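Local coordinates for Aar187cp (PDB 3ZIL), which is the cohesin regulator Wpl1, here its Wap1 domain, and probably takes part in controlling the establishment of sister-chromatid cohesion, at residues V169-L172 against A173-I176. Numbering follows the deposited sequence.
Sequences VPAL and ARLI
R174 folds back over P170 and A171 in a local contact along two successive turns of helix 168-178, a short helix near the middle of this all-helical chain. Four consecutive i to i+4 backbone hydrogen bonds carry the helix across the segment boundary. R174 N gives the straightest of them, 166° at the hydrogen, to P170 O at 2.9 Å, and I176 N reaches L172 O, also at 2.9 Å. The bonds from A173 N to V169 O and from L175 N to A171 O complete the set.

The R174 side chain leaves with CG beside the backbone N (chi1 -68°), then bends at chi3 (-57°), which turns the guanidinium back toward the preceding turn. One face of that flat group lies over A171 CA, which sits 3.6 Å above the plane and offset toward its rim. NH2 packs on A171 CB at 3.6 Å, while NH1 meets P170 CB at 3.7 Å; these are van der Waals contacts, and R174 is the one exposed residue of the eight.

Apolar side chains face the neighbouring helices. L172 and L175 meet loosely through their CD2 methyls, 4.3 Å apart, and both pack on L152 of helix 147-158. I176 brings CG1 to 3.3 Å from L172 O, alongside the backbone bond that this oxygen accepts. L172 also touches L190 and L191 of helix 185-193, whereas V169 and A173 both rest on A210 of helix 201-215. The arrangement is that of a regular, largely buried alpha-helix packed among helices 147-158, 185-193 and 201-215, in keeping with the helical-repeat character of the Wap1 domain, whose family belongs to the TPR clan.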
ATOM      1  N   VAL A 169       2.195  -8.123   5.574  1.00 15.47           N
ATOM      2  CA  VAL A 169       1.337  -6.950   5.933  1.00 15.57           C
ATOM      3  C   VAL A 169       1.862  -6.213   7.244  1.00 16.15           C
ATOM      4  O   VAL A 169       2.081  -4.992   7.255  1.00 16.46           O
ATOM      5  CB  VAL A 169      -0.131  -7.390   5.988  1.00 16.96           C
ATOM      6  CG1 VAL A 169      -1.046  -6.318   6.629  1.00 17.71           C
ATOM      7  CG2 VAL A 169      -0.635  -7.771   4.587  1.00 17.11           C
ATOM      8  N   PRO A 170       2.153  -6.957   8.310  1.00 16.06           N
ATOM      9  CA  PRO A 170       2.709  -6.212   9.447  1.00 16.29           C
ATOM     10  C   PRO A 170       4.133  -5.718   9.182  1.00 17.63           C
ATOM     11  O   PRO A 170       4.488  -4.684   9.732  1.00 20.90           O
ATOM     12  CB  PRO A 170       2.777  -7.255  10.604  1.00 16.36           C
ATOM     13  CG  PRO A 170       2.259  -8.553  10.085  1.00 17.45           C
ATOM     14  CD  PRO A 170       1.845  -8.375   8.623  1.00 16.59           C
ATOM     15  N   ALA A 171       4.966  -6.450   8.416  1.00 17.91           N
ATOM     16  CA  ALA A 171       6.346  -6.019   8.241  1.00 18.98           C
ATOM     17  C   ALA A 171       6.352  -4.722   7.395  1.00 18.67           C
ATOM     18  O   ALA A 171       7.130  -3.800   7.646  1.00 15.83           O
ATOM     19  CB  ALA A 171       7.225  -7.093   7.592  1.00 15.96           C
ATOM     20  N   LEU A 172       5.447  -4.624   6.434  1.00 20.87           N
ATOM     21  CA  LEU A 172       5.411  -3.381   5.636  1.00 17.59           C
ATOM     22  C   LEU A 172       4.929  -2.162   6.448  1.00 18.47           C
ATOM     23  O   LEU A 172       5.363  -0.998   6.213  1.00 14.49           O
ATOM     24  CB  LEU A 172       4.604  -3.574   4.410  1.00 18.27           C
ATOM     25  CG  LEU A 172       5.255  -4.456   3.334  1.00 18.45           C
ATOM     26  CD1 LEU A 172       4.175  -4.983   2.398  1.00 17.31           C
ATOM     27  CD2 LEU A 172       6.407  -3.717   2.549  1.00 16.82           C
ATOM     28  N   ALA A 173       3.964  -2.428   7.340  1.00 18.59           N
ATOM     29  CA  ALA A 173       3.390  -1.400   8.197  1.00 19.38           C
ATOM     30  C   ALA A 173       4.559  -0.914   9.119  1.00 17.13           C
ATOM     31  O   ALA A 173       4.808   0.315   9.229  1.00 19.20           O
ATOM     32  CB  ALA A 173       2.217  -1.940   9.016  1.00 16.78           C
ATOM     33  N   ARG A 174       5.318  -1.856   9.690  1.00 16.56           N
ATOM     34  CA  ARG A 174       6.479  -1.470  10.525  1.00 18.47           C
ATOM     35  C   ARG A 174       7.477  -0.609   9.722  1.00 18.52           C
ATOM     36  O   ARG A 174       7.963   0.380  10.232  1.00 16.60           O
ATOM     37  CB  ARG A 174       7.198  -2.653  11.168  1.00 18.21           C
ATOM     38  CG  ARG A 174       6.380  -3.373  12.247  1.00 19.98           C
ATOM     39  CD  ARG A 174       7.275  -4.342  13.014  1.00 23.04           C
ATOM     40  NE  ARG A 174       7.959  -5.375  12.165  1.00 25.85           N
ATOM     41  CZ  ARG A 174       7.392  -6.564  11.798  1.00 28.23           C
ATOM     42  NH1 ARG A 174       6.139  -6.877  12.096  1.00 23.79           N
ATOM     43  NH2 ARG A 174       8.046  -7.446  11.073  1.00 27.65           N
ATOM     44  N   LEU A 175       7.722  -0.969   8.455  1.00 16.76           N
ATOM     45  CA  LEU A 175       8.625  -0.204   7.565  1.00 17.66           C
ATOM     46  C   LEU A 175       8.114   1.225   7.360  1.00 17.16           C
ATOM     47  O   LEU A 175       8.856   2.179   7.495  1.00 17.55           O
ATOM     48  CB  LEU A 175       8.729  -0.905   6.179  1.00 17.49           C
ATOM     49  CG  LEU A 175       9.561  -0.160   5.097  1.00 17.66           C
ATOM     50  CD1 LEU A 175      11.096  -0.128   5.384  1.00 17.06           C
ATOM     51  CD2 LEU A 175       9.301  -0.723   3.687  1.00 17.96           C
ATOM     52  N   ILE A 176       6.818   1.396   7.090  1.00 15.90           N
ATOM     53  CA  ILE A 176       6.261   2.761   6.972  1.00 13.61           C
ATOM     54  C   ILE A 176       6.446   3.554   8.249  1.00 14.96           C
ATOM     55  O   ILE A 176       6.806   4.725   8.165  1.00 18.01           O
ATOM     56  CB  ILE A 176       4.800   2.710   6.535  1.00 13.91           C
ATOM     57  CG1 ILE A 176       4.719   2.053   5.095  1.00 14.00           C
ATOM     58  CG2 ILE A 176       4.087   4.084   6.605  1.00 13.68           C
ATOM     59  CD1 ILE A 176       3.352   1.417   4.835  1.00 14.68           C
TER